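Local coordinates for LPXTG cell wall surface protein (Streptococcus gordonii, PDB 4IGB), which is a cell-wall-anchored surface protein that probably acts as an adhesin, its N-terminal region carrying the presumed binding domains, at residues A329-L343 against G405-D418. Sequence-based numbering, arbitrary orientation.
Sequences APSSIEMVQKFDERL and GSEKIDNTVTLHVD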
ATOM      1  N   ALA B 329     -10.393   9.959   8.352  1.00 23.86           N
ATOM      2  CA  ALA B 329     -11.782   9.628   8.591  1.00 24.85           C
ATOM      3  C   ALA B 329     -12.436   9.187   7.291  1.00 22.35           C
ATOM      4  O   ALA B 329     -12.214   9.784   6.244  1.00 26.22           O
ATOM      5  CB  ALA B 329     -12.522  10.822   9.206  1.00 26.47           C
ATOM      6  N   PRO B 330     -13.247   8.129   7.356  1.00 26.69           N
ATOM      7  CA  PRO B 330     -13.857   7.571   6.146  1.00 20.95           C
ATOM      8  C   PRO B 330     -14.979   8.449   5.630  1.00 25.68           C
ATOM      9  O   PRO B 330     -15.613   9.171   6.400  1.00 23.46           O
ATOM     10  CB  PRO B 330     -14.422   6.236   6.624  1.00 26.50           C
ATOM     11  CG  PRO B 330     -14.704   6.450   8.084  1.00 30.88           C
ATOM     12  CD  PRO B 330     -13.640   7.399   8.574  1.00 21.79           C
ATOM     13  N   SER B 331     -15.203   8.389   4.324  1.00 20.19           N
ATOM     14  CA  SER B 331     -16.325   9.057   3.696  1.00 26.82           C
ATOM     15  C   SER B 331     -17.532   8.125   3.616  1.00 27.13           C
ATOM     16  O   SER B 331     -18.669   8.571   3.494  1.00 25.27           O
ATOM     17  CB  SER B 331     -15.926   9.515   2.293  1.00 30.75           C
ATOM     18  OG  SER B 331     -14.816  10.394   2.378  1.00 42.01           O
ATOM     19  N   SER B 332     -17.283   6.826   3.662  1.00 20.10           N
ATOM     20  CA  SER B 332     -18.375   5.866   3.662  1.00 22.49           C
ATOM     21  C   SER B 332     -18.007   4.604   4.430  1.00 23.06           C
ATOM     22  O   SER B 332     -16.848   4.177   4.444  1.00 21.69           O
ATOM     23  CB  SER B 332     -18.750   5.493   2.227  1.00 26.82           C
ATOM     24  OG  SER B 332     -17.717   4.722   1.661  1.00 27.76           O
ATOM     25  N   ILE B 333     -19.008   4.012   5.071  1.00 17.62           N
ATOM     26  CA  ILE B 333     -18.863   2.694   5.647  1.00 17.00           C
ATOM     27  C   ILE B 333     -20.090   1.887   5.273  1.00 24.37           C
ATOM     28  O   ILE B 333     -21.215   2.340   5.462  1.00 23.35           O
ATOM     29  CB  ILE B 333     -18.748   2.744   7.176  1.00 18.44           C
ATOM     30  CG1 ILE B 333     -17.465   3.480   7.603  1.00 23.56           C
ATOM     31  CG2 ILE B 333     -18.774   1.334   7.755  1.00 17.61           C
ATOM     32  CD1 ILE B 333     -17.379   3.710   9.152  1.00 22.35           C
ATOM     33  N   GLU B 334     -19.871   0.690   4.746  1.00 14.00           N
ATOM     34  CA  GLU B 334     -20.960  -0.169   4.324  1.00 17.88           C
ATOM     35  C   GLU B 334     -20.622  -1.604   4.668  1.00 19.10           C
ATOM     36  O   GLU B 334     -19.452  -1.967   4.798  1.00 18.70           O
ATOM     37  CB  GLU B 334     -21.206  -0.024   2.817  1.00 21.84           C
ATOM     38  CG  GLU B 334     -21.314   1.420   2.358  1.00 30.01           C
ATOM     39  CD  GLU B 334     -21.590   1.558   0.859  1.00 48.12           C
ATOM     40  OE1 GLU B 334     -21.643   0.524   0.152  1.00 30.31           O
ATOM     41  OE2 GLU B 334     -21.752   2.715   0.391  1.00 41.58           O
ATOM     42  N   MET B 335     -21.661  -2.413   4.837  1.00 19.62           N
ATOM     43  CA  MET B 335     -21.504  -3.833   5.058  1.00 19.02           C
ATOM     44  C   MET B 335     -22.364  -4.506   4.009  1.00 25.45           C
ATOM     45  O   MET B 335     -23.544  -4.172   3.859  1.00 16.93           O
ATOM     46  CB  MET B 335     -21.985  -4.225   6.456  1.00 18.17           C
ATOM     47  CG  MET B 335     -21.264  -3.498   7.583  1.00 19.32           C
ATOM     48  SD  MET B 335     -21.738  -1.769   7.685  1.00 21.86           S
ATOM     49  CE  MET B 335     -21.154  -1.389   9.358  1.00 16.57           C
ATOM     50  N   VAL B 336     -21.759  -5.436   3.281  1.00 18.80           N
ATOM     51  CA  VAL B 336     -22.404  -6.090   2.155  1.00 19.39           C
ATOM     52  C   VAL B 336     -22.622  -7.546   2.498  1.00 20.06           C
ATOM     53  O   VAL B 336     -21.660  -8.276   2.744  1.00 20.58           O
ATOM     54  CB  VAL B 336     -21.516  -6.054   0.890  1.00 27.91           C
ATOM     55  CG1 VAL B 336     -22.168  -6.842  -0.237  1.00 22.46           C
ATOM     56  CG2 VAL B 336     -21.249  -4.628   0.444  1.00 18.64           C
ATOM     57  N   GLN B 337     -23.882  -7.958   2.524  1.00 19.46           N
ATOM     58  CA  GLN B 337     -24.242  -9.363   2.686  1.00 23.25           C
ATOM     59  C   GLN B 337     -24.689  -9.923   1.342  1.00 30.05           C
ATOM     60  O   GLN B 337     -25.206  -9.195   0.491  1.00 24.75           O
ATOM     61  CB  GLN B 337     -25.404  -9.513   3.671  1.00 23.93           C
ATOM     62  CG  GLN B 337     -25.048 -10.119   5.004  1.00 30.16           C
ATOM     63  CD  GLN B 337     -24.639 -11.591   4.944  1.00 30.81           C
ATOM     64  OE1 GLN B 337     -24.377 -12.144   3.874  1.00 30.97           O
ATOM     65  NE2 GLN B 337     -24.581 -12.231   6.116  1.00 22.42           N
ATOM     66  N   LYS B 338     -24.500 -11.218   1.145  1.00 22.36           N
ATOM     67  CA  LYS B 338     -25.126 -11.866   0.002  1.00 25.56           C
ATOM     68  C   LYS B 338     -25.557 -13.248   0.435  1.00 26.37           C
ATOM     69  O   LYS B 338     -24.761 -14.029   0.942  1.00 25.54           O
ATOM     70  CB  LYS B 338     -24.183 -11.932  -1.203  1.00 27.60           C
ATOM     71  CG  LYS B 338     -24.842 -12.527  -2.447  1.00 43.23           C
ATOM     72  CD  LYS B 338     -23.883 -12.563  -3.636  1.00 45.98           C
ATOM     73  CE  LYS B 338     -24.525 -13.231  -4.845  1.00 57.50           C
ATOM     74  NZ  LYS B 338     -23.485 -13.721  -5.804  1.00 60.22           N
ATOM     75  N   PHE B 339     -26.832 -13.542   0.256  1.00 26.30           N
ATOM     76  CA  PHE B 339     -27.386 -14.767   0.816  1.00 24.12           C
ATOM     77  C   PHE B 339     -27.509 -15.880  -0.195  1.00 25.11           C
ATOM     78  O   PHE B 339     -27.950 -15.662  -1.321  1.00 21.58           O
ATOM     79  CB  PHE B 339     -28.750 -14.477   1.438  1.00 18.88           C
ATOM     80  CG  PHE B 339     -28.685 -13.502   2.584  1.00 30.54           C
ATOM     81  CD1 PHE B 339     -28.146 -13.884   3.806  1.00 26.34           C
ATOM     82  CD2 PHE B 339     -29.147 -12.203   2.437  1.00 22.27           C
ATOM     83  CE1 PHE B 339     -28.085 -12.985   4.860  1.00 26.21           C
ATOM     84  CE2 PHE B 339     -29.089 -11.311   3.485  1.00 22.74           C
ATOM     85  CZ  PHE B 339     -28.556 -11.707   4.699  1.00 17.80           C
ATOM     86  N   ASP B 340     -27.120 -17.079   0.222  1.00 25.63           N
ATOM     87  CA  ASP B 340     -27.345 -18.272  -0.581  1.00 27.94           C
ATOM     88  C   ASP B 340     -28.776 -18.247  -1.135  1.00 35.49           C
ATOM     89  O   ASP B 340     -29.718 -17.865  -0.434  1.00 25.88           O
ATOM     90  CB  ASP B 340     -27.099 -19.516   0.278  1.00 24.72           C
ATOM     91  CG  ASP B 340     -27.148 -20.805  -0.521  1.00 37.18           C
ATOM     92  OD1 ASP B 340     -26.136 -21.538  -0.541  1.00 31.84           O
ATOM     93  OD2 ASP B 340     -28.205 -21.101  -1.108  1.00 36.67           O
ATOM     94  N   GLU B 341     -28.928 -18.647  -2.398  1.00 32.40           N
ATOM     95  CA  GLU B 341     -30.221 -18.594  -3.093  1.00 32.34           C
ATOM     96  C   GLU B 341     -31.319 -19.414  -2.422  1.00 28.20           C
ATOM     97  O   GLU B 341     -32.507 -19.202  -2.682  1.00 26.22           O
ATOM     98  CB  GLU B 341     -30.061 -19.023  -4.560  1.00 35.06           C
ATOM     99  CG  GLU B 341     -29.457 -17.912  -5.410  1.00 62.96           C
ATOM    100  CD  GLU B 341     -28.956 -18.383  -6.764  1.00 82.11           C
ATOM    101  OE1 GLU B 341     -28.988 -19.608  -7.023  1.00 79.87           O
ATOM    102  OE2 GLU B 341     -28.526 -17.517  -7.562  1.00 85.09           O
ATOM    103  N   ARG B 342     -30.919 -20.347  -1.564  1.00 20.90           N
ATOM    104  CA  ARG B 342     -31.876 -21.169  -0.830  1.00 26.03           C
ATOM    105  C   ARG B 342     -32.459 -20.436   0.380  1.00 30.40           C
ATOM    106  O   ARG B 342     -33.244 -21.012   1.145  1.00 24.95           O
ATOM    107  CB  ARG B 342     -31.222 -22.484  -0.402  1.00 30.70           C
ATOM    108  CG  ARG B 342     -30.874 -23.372  -1.585  1.00 29.34           C
ATOM    109  CD  ARG B 342     -29.966 -24.499  -1.172  1.00 27.81           C
ATOM    110  NE  ARG B 342     -28.613 -24.043  -0.872  1.00 23.95           N
ATOM    111  CZ  ARG B 342     -27.625 -24.868  -0.560  1.00 32.85           C
ATOM    112  NH1 ARG B 342     -27.862 -26.170  -0.502  1.00 33.42           N
ATOM    113  NH2 ARG B 342     -26.411 -24.401  -0.310  1.00 31.55           N
ATOM    114  N   LEU B 343     -32.069 -19.171   0.548  1.00 22.12           N
ATOM    115  CA  LEU B 343     -32.547 -18.356   1.656  1.00 31.10           C
ATOM    116  C   LEU B 343     -33.339 -17.156   1.167  1.00 25.89           C
ATOM    117  O   LEU B 343     -32.983 -16.536   0.165  1.00 27.23           O
ATOM    118  CB  LEU B 343     -31.372 -17.841   2.489  1.00 23.92           C
ATOM    119  CG  LEU B 343     -30.512 -18.808   3.303  1.00 26.16           C
ATOM    120  CD1 LEU B 343     -29.378 -18.017   3.984  1.00 25.72           C
ATOM    121  CD2 LEU B 343     -31.334 -19.592   4.336  1.00 17.41           C
ATOM    122  N   GLY B 405     -28.784 -29.679  -5.709  1.00124.08           N
ATOM    123  CA  GLY B 405     -28.842 -28.386  -5.043  1.00104.09           C
ATOM    124  C   GLY B 405     -28.225 -28.443  -3.660  1.00 90.15           C
ATOM    125  O   GLY B 405     -28.901 -28.200  -2.658  1.00104.72           O
ATOM    126  N   SER B 406     -26.940 -28.773  -3.608  1.00 75.39           N
ATOM    127  CA  SER B 406     -26.246 -28.977  -2.343  1.00 70.86           C
ATOM    128  C   SER B 406     -24.968 -28.136  -2.249  1.00 74.32           C
ATOM    129  O   SER B 406     -24.624 -27.410  -3.187  1.00 85.15           O
ATOM    130  CB  SER B 406     -25.937 -30.466  -2.159  1.00 71.77           C
ATOM    131  OG  SER B 406     -26.450 -30.934  -0.923  1.00 87.64           O
ATOM    132  N   GLU B 407     -24.294 -28.193  -1.100  1.00 63.07           N
ATOM    133  CA  GLU B 407     -24.839 -28.840   0.089  1.00 53.52           C
ATOM    134  C   GLU B 407     -25.095 -27.794   1.147  1.00 61.29           C
ATOM    135  O   GLU B 407     -26.167 -27.189   1.175  1.00 68.38           O
ATOM    136  CB  GLU B 407     -23.894 -29.910   0.643  1.00 50.14           C
ATOM    137  CG  GLU B 407     -24.505 -30.791   1.747  1.00 52.30           C
ATOM    138  CD  GLU B 407     -24.662 -30.074   3.100  1.00 71.11           C
ATOM    139  OE1 GLU B 407     -23.787 -30.222   3.985  1.00 75.81           O
ATOM    140  OE2 GLU B 407     -25.674 -29.371   3.289  1.00 59.87           O
ATOM    141  N   LYS B 408     -24.098 -27.584   2.007  1.00 51.71           N
ATOM    142  CA  LYS B 408     -24.214 -26.689   3.155  1.00 44.98           C
ATOM    143  C   LYS B 408     -24.470 -25.263   2.695  1.00 33.54           C
ATOM    144  O   LYS B 408     -24.099 -24.884   1.589  1.00 31.86           O
ATOM    145  CB  LYS B 408     -22.940 -26.746   4.002  1.00 39.55           C
ATOM    146  CG  LYS B 408     -21.701 -26.349   3.225  1.00 50.52           C
ATOM    147  CD  LYS B 408     -20.413 -26.724   3.947  1.00 64.81           C
ATOM    148  CE  LYS B 408     -19.185 -26.386   3.083  1.00 65.62           C
ATOM    149  NZ  LYS B 408     -18.265 -25.385   3.719  1.00 48.86           N
ATOM    150  N   ILE B 409     -25.124 -24.475   3.535  1.00 29.60           N
ATOM    151  CA  ILE B 409     -25.325 -23.083   3.194  1.00 33.14           C
ATOM    152  C   ILE B 409     -24.200 -22.289   3.820  1.00 28.19           C
ATOM    153  O   ILE B 409     -24.040 -22.293   5.041  1.00 34.55           O
ATOM    154  CB  ILE B 409     -26.678 -22.552   3.675  1.00 33.49           C
ATOM    155  CG1 ILE B 409     -27.815 -23.304   2.988  1.00 28.73           C
ATOM    156  CG2 ILE B 409     -26.782 -21.060   3.392  1.00 25.61           C
ATOM    157  CD1 ILE B 409     -29.155 -23.121   3.669  1.00 27.61           C
ATOM    158  N   ASP B 410     -23.409 -21.641   2.968  1.00 30.16           N
ATOM    159  CA  ASP B 410     -22.289 -20.801   3.390  1.00 28.83           C
ATOM    160  C   ASP B 410     -22.693 -19.338   3.436  1.00 37.79           C
ATOM    161  O   ASP B 410     -23.656 -18.922   2.781  1.00 21.52           O
ATOM    162  CB  ASP B 410     -21.107 -20.959   2.421  1.00 31.27           C
ATOM    163  CG  ASP B 410     -20.467 -22.329   2.509  1.00 44.46           C
ATOM    164  OD1 ASP B 410     -20.499 -22.923   3.610  1.00 40.46           O
ATOM    165  OD2 ASP B 410     -19.939 -22.816   1.487  1.00 43.13           O
ATOM    166  N   ASN B 411     -21.944 -18.548   4.200  1.00 21.84           N
ATOM    167  CA  ASN B 411     -22.169 -17.114   4.231  1.00 21.44           C
ATOM    168  C   ASN B 411     -20.900 -16.351   4.630  1.00 22.73           C
ATOM    169  O   ASN B 411     -20.101 -16.824   5.446  1.00 24.33           O
ATOM    170  CB  ASN B 411     -23.334 -16.791   5.164  1.00 21.98           C
ATOM    171  CG  ASN B 411     -23.690 -15.321   5.165  1.00 28.06           C
ATOM    172  OD1 ASN B 411     -23.373 -14.603   6.109  1.00 17.80           O
ATOM    173  ND2 ASN B 411     -24.341 -14.859   4.096  1.00 21.30           N
ATOM    174  N   THR B 412     -20.715 -15.185   4.023  1.00 20.83           N
ATOM    175  CA  THR B 412     -19.589 -14.302   4.313  1.00 22.74           C
ATOM    176  C   THR B 412     -20.108 -12.876   4.201  1.00 23.63           C
ATOM    177  O   THR B 412     -20.927 -12.574   3.328  1.00 23.86           O
ATOM    178  CB  THR B 412     -18.413 -14.535   3.323  1.00 23.65           C
ATOM    179  OG1 THR B 412     -17.821 -15.810   3.589  1.00 32.28           O
ATOM    180  CG2 THR B 412     -17.320 -13.458   3.460  1.00 23.45           C
ATOM    181  N   VAL B 413     -19.671 -11.993   5.093  1.00 18.51           N
ATOM    182  CA  VAL B 413     -20.083 -10.611   4.970  1.00 14.43           C
ATOM    183  C   VAL B 413     -18.834  -9.785   4.815  1.00 18.24           C
ATOM    184  O   VAL B 413     -17.769 -10.203   5.258  1.00 20.75           O
ATOM    185  CB  VAL B 413     -20.977 -10.138   6.148  1.00 17.90           C
ATOM    186  CG1 VAL B 413     -20.159  -9.964   7.450  1.00 22.10           C
ATOM    187  CG2 VAL B 413     -21.664  -8.862   5.780  1.00 21.34           C
ATOM    188  N   THR B 414     -18.953  -8.636   4.156  1.00 19.49           N
ATOM    189  CA  THR B 414     -17.789  -7.793   3.866  1.00 21.65           C
ATOM    190  C   THR B 414     -17.960  -6.348   4.305  1.00 20.46           C
ATOM    191  O   THR B 414     -18.923  -5.685   3.931  1.00 21.58           O
ATOM    192  CB  THR B 414     -17.453  -7.810   2.361  1.00 22.50           C
ATOM    193  OG1 THR B 414     -17.195  -9.157   1.965  1.00 27.34           O
ATOM    194  CG2 THR B 414     -16.218  -6.962   2.064  1.00 18.60           C
ATOM    195  N   LEU B 415     -17.006  -5.856   5.083  1.00 21.94           N
ATOM    196  CA  LEU B 415     -17.023  -4.468   5.511  1.00 18.78           C
ATOM    197  C   LEU B 415     -16.281  -3.638   4.492  1.00 19.77           C
ATOM    198  O   LEU B 415     -15.206  -4.017   4.032  1.00 17.07           O
ATOM    199  CB  LEU B 415     -16.362  -4.312   6.876  1.00 15.49           C
ATOM    200  CG  LEU B 415     -16.170  -2.900   7.434  1.00 18.45           C
ATOM    201  CD1 LEU B 415     -17.504  -2.175   7.636  1.00 10.14           C
ATOM    202  CD2 LEU B 415     -15.396  -2.969   8.752  1.00 18.60           C
ATOM    203  N   HIS B 416     -16.887  -2.520   4.123  1.00 17.48           N
ATOM    204  CA  HIS B 416     -16.215  -1.525   3.318  1.00 23.87           C
ATOM    205  C   HIS B 416     -16.068  -0.237   4.111  1.00 21.00           C
ATOM    206  O   HIS B 416     -16.995   0.191   4.798  1.00 18.84           O
ATOM    207  CB  HIS B 416     -16.991  -1.268   2.035  1.00 16.06           C
ATOM    208  CG  HIS B 416     -17.141  -2.484   1.183  1.00 21.80           C
ATOM    209  ND1 HIS B 416     -16.288  -2.769   0.142  1.00 24.88           N
ATOM    210  CD2 HIS B 416     -18.024  -3.508   1.239  1.00 26.75           C
ATOM    211  CE1 HIS B 416     -16.648  -3.909  -0.421  1.00 27.04           C
ATOM    212  NE2 HIS B 416     -17.701  -4.378   0.223  1.00 31.21           N
ATOM    213  N   VAL B 417     -14.889   0.360   4.005  1.00 15.78           N
ATOM    214  CA  VAL B 417     -14.564   1.643   4.606  1.00 17.39           C
ATOM    215  C   VAL B 417     -13.822   2.375   3.490  1.00 21.82           C
ATOM    216  O   VAL B 417     -12.776   1.918   3.065  1.00 19.84           O
ATOM    217  CB  VAL B 417     -13.623   1.461   5.823  1.00 19.33           C
ATOM    218  CG1 VAL B 417     -13.151   2.809   6.357  1.00 16.54           C
ATOM    219  CG2 VAL B 417     -14.317   0.649   6.925  1.00 19.42           C
ATOM    220  N   ASP B 418     -14.386   3.476   2.989  1.00 23.66           N
ATOM    221  CA  ASP B 418     -13.964   4.039   1.695  1.00 20.45           C
ATOM    222  C   ASP B 418     -13.805   2.907   0.671  1.00 23.51           C
ATOM    223  O   ASP B 418     -14.733   2.133   0.483  1.00 17.72           O
ATOM    224  CB  ASP B 418     -12.689   4.871   1.822  1.00 17.59           C
ATOM    225  CG  ASP B 418     -12.890   6.119   2.655  1.00 26.03           C
ATOM    226  OD1 ASP B 418     -14.059   6.453   2.956  1.00 25.42           O
ATOM    227  OD2 ASP B 418     -11.883   6.775   2.997  1.00 23.16           O
TER
HETATM  228  O   HOH W   1     -12.497   9.590   3.302  1.00 43.57           O
HETATM  229  O   HOH W   2     -17.232   2.059   1.477  1.00 25.58           O
HETATM  230  O   HOH W   3     -22.054 -14.668   1.413  1.00 24.88           O
HETATM  231  O   HOH W   4     -23.732 -21.302   0.190  1.00 23.65           O
HETATM  232  O   HOH W   5     -25.971 -17.449   2.877  1.00 24.56           O
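E334 and H416 form a hydrogen-bonded antiparallel pair, with H416 N to E334 O at 2.7 Å and nearly straight. V336 and T414 repeat the pattern, and D418 N to S332 O continues it beyond E334.

At one end, the carboxylate of D418 turns back on segment 329-343. Its OD1 takes the backbone N of S331 at 2.6 Å on the syn lone pair, and OD2 forms a salt bridge with R263.

Further along, waters bridge the separating backbones and the side chains of Q337 and N411 join them. The two amides pair head to tail, Q337 NE2 to N411 OD1 and N411 ND2 to Q337 OE1, each at 2.7 Å and in the carbonyl plane. The planes are 32° apart, and the two bonds fix the rotation of both groups.

R342 grips D340 side-on through NE and NH2. R342 NH1 reaches E407 O at 2.6 Å, but the bond is bent and E407 is poorly ordered. I409 CG1 lies over one face of the guanidinium. D340 OD2 also accepts R342 N, an Asx turn.

Apolar contacts line the face of I333, M335 and L415. With CG anti to the backbone N (chi1 174°), L415 brings CD1 to 3.7 Å from I333 CG2. On the other face V336 CG2 meets H416 CD2 at 3.5 Å.

Strand 371-376 flanks 333-338 on its other edge. Strands 333-338 and 413-417 form an antiparallel pair that splays apart toward the D340-L343 turn, within the mixed beta sheet of the N2 domain, a family of the adhesin clan.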